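Local coordinates for putative carboxynorspermidine decarboxylase protein (Sinorhizobium meliloti, PDB 3MT1) that probably decarboxylates carboxynorspermidine and carboxyspermidine to norspermidine and spermidine, as a pyridoxal 5'-phosphate-dependent homodimeric enzyme of polyamine biosynthesis, at residues B[238-250]-B[257-269]. Sequence-based numbering, arbitrary orientation.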
loop_
_atom_site.group_PDB
_atom_site.type_symbol
_atom_site.label_atom_id
_atom_site.label_comp_id
_atom_site.label_asym_id
_atom_site.label_seq_id
_atom_site.Cartn_x
_atom_site.Cartn_y
_atom_site.Cartn_z
ATOM N N LYS B 238 -18.082 -8.537 -7.256
ATOM C CA LYS B 238 -19.342 -7.759 -7.178
ATOM C C LYS B 238 -20.080 -7.881 -5.839
ATOM O O LYS B 238 -21.281 -7.594 -5.752
ATOM C CB LYS B 238 -20.288 -8.156 -8.328
ATOM C CG LYS B 238 -19.742 -7.813 -9.710
ATOM C CD LYS B 238 -20.616 -8.427 -10.789
ATOM C CE LYS B 238 -19.766 -9.270 -11.773
ATOM N NZ LYS B 238 -18.783 -8.444 -12.568
ATOM N N SER B 239 -19.374 -8.315 -4.805
ATOM C CA SER B 239 -20.016 -8.568 -3.537
ATOM C C SER B 239 -19.942 -7.379 -2.634
ATOM O O SER B 239 -20.769 -7.251 -1.723
ATOM C CB SER B 239 -19.371 -9.732 -2.799
ATOM O OG SER B 239 -18.201 -9.281 -2.133
ATOM N N THR B 240 -18.937 -6.535 -2.858
ATOM C CA THR B 240 -18.570 -5.526 -1.883
ATOM C C THR B 240 -18.425 -4.149 -2.521
ATOM O O THR B 240 -17.950 -4.033 -3.625
ATOM C CB THR B 240 -17.235 -5.937 -1.222
ATOM O OG1 THR B 240 -17.377 -7.254 -0.647
ATOM C CG2 THR B 240 -16.767 -4.929 -0.147
ATOM N N THR B 241 -18.806 -3.102 -1.793
ATOM C CA THR B 241 -18.600 -1.726 -2.250
ATOM C C THR B 241 -17.712 -0.940 -1.278
ATOM O O THR B 241 -17.607 -1.302 -0.094
ATOM C CB THR B 241 -19.933 -0.987 -2.390
ATOM O OG1 THR B 241 -20.666 -1.121 -1.156
ATOM C CG2 THR B 241 -20.781 -1.573 -3.569
ATOM N N LEU B 242 -17.065 0.120 -1.778
ATOM C CA LEU B 242 -16.429 1.104 -0.907
ATOM C C LEU B 242 -17.310 2.372 -0.867
ATOM O O LEU B 242 -17.398 3.088 -1.860
ATOM C CB LEU B 242 -14.978 1.432 -1.363
ATOM C CG LEU B 242 -14.213 2.569 -0.646
ATOM C CD1 LEU B 242 -14.147 2.388 0.889
ATOM C CD2 LEU B 242 -12.793 2.888 -1.251
ATOM N N GLU B 243 -17.938 2.643 0.278
ATOM C CA GLU B 243 -18.809 3.797 0.447
ATOM C C GLU B 243 -18.073 5.100 0.800
ATOM O O GLU B 243 -17.350 5.142 1.800
ATOM C CB GLU B 243 -19.846 3.472 1.517
ATOM C CG GLU B 243 -20.648 2.196 1.214
ATOM C CD GLU B 243 -21.433 2.262 -0.103
ATOM O OE1 GLU B 243 -22.053 3.320 -0.429
ATOM O OE2 GLU B 243 -21.437 1.239 -0.819
ATOM N N VAL B 244 -18.254 6.158 0.008
ATOM C CA VAL B 244 -17.583 7.446 0.293
ATOM C C VAL B 244 -18.518 8.685 0.181
ATOM O O VAL B 244 -19.614 8.603 -0.381
ATOM C CB VAL B 244 -16.324 7.704 -0.598
ATOM C CG1 VAL B 244 -15.329 6.550 -0.523
ATOM C CG2 VAL B 244 -16.729 7.975 -2.052
ATOM N N THR B 245 -18.052 9.819 0.706
ATOM C CA THR B 245 -18.787 11.048 0.708
ATOM C C THR B 245 -17.975 12.053 -0.075
ATOM O O THR B 245 -16.755 11.996 -0.063
ATOM C CB THR B 245 -19.021 11.557 2.160
ATOM O OG1 THR B 245 -19.787 10.589 2.879
ATOM C CG2 THR B 245 -19.824 12.812 2.172
ATOM N N VAL B 246 -18.657 12.980 -0.756
ATOM C CA VAL B 246 -17.978 14.115 -1.388
ATOM C C VAL B 246 -17.742 15.159 -0.323
ATOM O O VAL B 246 -18.622 15.425 0.490
ATOM C CB VAL B 246 -18.803 14.695 -2.523
ATOM C CG1 VAL B 246 -18.232 16.029 -3.014
ATOM C CG2 VAL B 246 -18.890 13.672 -3.655
ATOM N N LEU B 247 -16.539 15.718 -0.314
ATOM C CA LEU B 247 -16.130 16.689 0.690
ATOM C C LEU B 247 -15.935 18.097 0.105
ATOM O O LEU B 247 -16.089 19.089 0.801
ATOM C CB LEU B 247 -14.829 16.230 1.358
ATOM C CG LEU B 247 -14.763 14.910 2.103
ATOM C CD1 LEU B 247 -13.370 14.761 2.525
ATOM C CD2 LEU B 247 -15.674 14.878 3.319
ATOM N N ASP B 248 -15.574 18.175 -1.168
ATOM C CA ASP B 248 -15.409 19.450 -1.838
ATOM C C ASP B 248 -15.632 19.312 -3.323
ATOM O O ASP B 248 -15.473 18.244 -3.906
ATOM C CB ASP B 248 -14.034 20.065 -1.575
ATOM C CG ASP B 248 -14.055 21.593 -1.640
ATOM O OD1 ASP B 248 -15.132 22.220 -1.400
ATOM O OD2 ASP B 248 -12.977 22.169 -1.923
ATOM N N THR B 249 -16.006 20.425 -3.929
ATOM C CA THR B 249 -16.326 20.464 -5.334
ATOM C C THR B 249 -15.490 21.565 -5.952
ATOM O O THR B 249 -15.206 22.551 -5.296
ATOM C CB THR B 249 -17.831 20.649 -5.472
ATOM O OG1 THR B 249 -18.412 19.336 -5.564
ATOM C CG2 THR B 249 -18.205 21.489 -6.666
ATOM N N LEU B 250 -15.049 21.373 -7.184
ATOM C CA LEU B 250 -14.100 22.295 -7.795
ATOM C C LEU B 250 -14.228 22.343 -9.298
ATOM O O LEU B 250 -14.520 21.339 -9.939
ATOM C CB LEU B 250 -12.652 21.901 -7.444
ATOM C CG LEU B 250 -12.128 22.109 -6.019
ATOM C CD1 LEU B 250 -10.759 21.470 -5.861
ATOM C CD2 LEU B 250 -12.093 23.604 -5.647
ATOM N N ALA B 257 -14.388 16.339 -7.993
ATOM C CA ALA B 257 -14.948 16.111 -6.680
ATOM C C ALA B 257 -13.994 15.290 -5.798
ATOM O O ALA B 257 -13.461 14.269 -6.226
ATOM C CB ALA B 257 -16.331 15.440 -6.791
ATOM N N ILE B 258 -13.804 15.751 -4.563
ATOM C CA ILE B 258 -12.947 15.099 -3.570
ATOM C C ILE B 258 -13.775 14.224 -2.636
ATOM O O ILE B 258 -14.747 14.699 -2.052
ATOM C CB ILE B 258 -12.220 16.135 -2.663
ATOM C CG1 ILE B 258 -11.764 17.373 -3.459
ATOM C CG2 ILE B 258 -11.048 15.462 -1.858
ATOM C CD1 ILE B 258 -10.533 17.127 -4.340
ATOM N N VAL B 259 -13.370 12.971 -2.464
ATOM C CA VAL B 259 -14.057 12.074 -1.555
ATOM C C VAL B 259 -13.181 11.712 -0.356
ATOM O O VAL B 259 -11.943 11.923 -0.363
ATOM C CB VAL B 259 -14.546 10.792 -2.246
ATOM C CG1 VAL B 259 -15.447 11.152 -3.441
ATOM C CG2 VAL B 259 -13.374 9.903 -2.665
ATOM N N ASP B 260 -13.831 11.169 0.674
ATOM C CA ASP B 260 -13.153 10.963 1.931
ATOM C C ASP B 260 -12.371 9.641 1.957
ATOM O O ASP B 260 -12.457 8.879 2.899
ATOM C CB ASP B 260 -14.106 11.120 3.107
ATOM C CG ASP B 260 -15.251 10.090 3.114
ATOM O OD1 ASP B 260 -15.442 9.318 2.129
ATOM O OD2 ASP B 260 -15.982 10.073 4.148
ATOM N N SER B 261 -11.577 9.411 0.930
ATOM C CA SER B 261 -10.853 8.180 0.789
ATOM C C SER B 261 -9.663 8.473 -0.107
ATOM O O SER B 261 -9.510 9.606 -0.571
ATOM C CB SER B 261 -11.762 7.145 0.127
ATOM O OG SER B 261 -11.145 5.881 -0.026
ATOM N N SER B 262 -8.842 7.458 -0.379
ATOM C CA SER B 262 -7.643 7.586 -1.210
ATOM C C SER B 262 -7.336 6.255 -1.910
ATOM O O SER B 262 -7.281 5.205 -1.259
ATOM C CB SER B 262 -6.484 7.981 -0.307
ATOM O OG SER B 262 -5.268 8.084 -1.001
ATOM N N ILE B 263 -7.144 6.282 -3.232
ATOM C CA ILE B 263 -6.793 5.043 -3.920
ATOM C C ILE B 263 -5.476 4.457 -3.429
ATOM O O ILE B 263 -5.321 3.237 -3.431
ATOM C CB ILE B 263 -6.801 5.119 -5.481
ATOM C CG1 ILE B 263 -5.787 6.137 -6.021
ATOM C CG2 ILE B 263 -8.180 5.424 -5.995
ATOM C CD1 ILE B 263 -5.385 5.843 -7.425
ATOM N N GLU B 264 -4.547 5.298 -2.971
ATOM C CA GLU B 264 -3.289 4.757 -2.504
ATOM C C GLU B 264 -3.477 3.953 -1.223
ATOM O O GLU B 264 -2.854 2.896 -1.036
ATOM C CB GLU B 264 -2.184 5.825 -2.326
ATOM C CG GLU B 264 -0.860 5.155 -1.970
ATOM C CD GLU B 264 0.345 6.054 -2.086
ATOM O OE1 GLU B 264 0.248 7.087 -2.761
ATOM O OE2 GLU B 264 1.387 5.749 -1.478
ATOM N N ALA B 265 -4.357 4.441 -0.360
ATOM C CA ALA B 265 -4.506 3.850 0.957
ATOM C C ALA B 265 -5.530 2.739 0.962
ATOM O O ALA B 265 -5.479 1.865 1.822
ATOM C CB ALA B 265 -4.891 4.908 1.965
ATOM N N HIS B 266 -6.469 2.783 0.027
ATOM C CA HIS B 266 -7.720 1.997 0.162
ATOM C C HIS B 266 -8.049 1.052 -0.975
ATOM O O HIS B 266 -8.826 0.135 -0.779
ATOM C CB HIS B 266 -8.916 2.912 0.443
ATOM C CG HIS B 266 -8.690 3.816 1.609
ATOM N ND1 HIS B 266 -9.234 5.079 1.699
ATOM C CD2 HIS B 266 -7.942 3.646 2.732
ATOM C CE1 HIS B 266 -8.850 5.639 2.834
ATOM N NE2 HIS B 266 -8.058 4.795 3.474
HETATM N N MSE B 267 -7.469 1.278 -2.150
HETATM C CA MSE B 267 -7.762 0.486 -3.351
HETATM C C MSE B 267 -6.508 0.514 -4.233
HETATM O O MSE B 267 -6.509 0.980 -5.376
HETATM C CB MSE B 267 -8.989 1.071 -4.044
HETATM C CG MSE B 267 -10.359 0.551 -3.499
HETATM SE SE MSE B 267 -11.756 1.325 -4.643
HETATM C CE MSE B 267 -11.905 -0.181 -5.903
ATOM N N LEU B 268 -5.422 0.021 -3.643
ATOM C CA LEU B 268 -4.092 0.306 -4.087
ATOM C C LEU B 268 -3.807 -0.305 -5.448
ATOM O O LEU B 268 -2.994 0.215 -6.202
ATOM C CB LEU B 268 -3.102 -0.157 -3.017
ATOM C CG LEU B 268 -1.585 -0.235 -3.292
ATOM C CD1 LEU B 268 -0.967 1.148 -3.602
ATOM C CD2 LEU B 268 -0.803 -0.947 -2.156
ATOM N N ASP B 269 -4.468 -1.413 -5.764
ATOM C CA ASP B 269 -4.394 -1.964 -7.124
ATOM C C ASP B 269 -4.742 -0.934 -8.196
ATOM O O ASP B 269 -4.133 -0.935 -9.258
ATOM C CB ASP B 269 -5.206 -3.266 -7.288
ATOM C CG ASP B 269 -4.330 -4.541 -7.090
ATOM O OD1 ASP B 269 -3.375 -4.474 -6.300
ATOM O OD2 ASP B 269 -4.574 -5.602 -7.723
#
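Val-244 pushes its two methyls into the bend where the chain leaves strand 257-259: CG2 lies against the flank of Val-259, 3.6 Å from its CB, and CG1 reaches the CB of Ser-261 at 3.7 Å. At this bend the carboxylate of Asp-260 turns back to the backbone edge of strand 240-250. Its chi1 of 62° sets CG between the backbone N and carbonyl carbon, and OD1 takes the N-H of Thr-245 at 3.0 Å, from well above the carboxylate plane. The N of Asp-260 in turn donates to Thr-245 O, so that Thr-245 is held through both its N-H and its carbonyl; OD2 of Asp-260 is hydrogen-bonded to Thr-4 OG1. Leu-247 crosses the Asp-260 side chain at about a right angle, with its CD1 3.8 Å from the CB of Asp-260.

The two strands form an antiparallel beta hairpin in the C-terminal sheet domain of a class-II (fold III) decarboxylase. Val-246 and Val-259 are a non-hydrogen-bonded pair, beside the bond from Leu-247 N to Ile-258 O (2.7 Å). On the face bearing Ile-258 and Asp-248, Ala-80 of the second subunit packs on Ile-258, and its Ser-100 and Ser-102 bind the Asp-248 carboxylate.

Past the inverse gamma turn centred on Asp-260 the chains diverge, and Leu-242 bridges the widening gap. Its CD2 enters a hollow bounded by Ser-261 OG, His-266 CB and the selenium of selenomethionine Met-267, 3.9 Å from CD2. Ser-261 OG and His-266 ND1 are hydrogen-bonded at 2.7 Å.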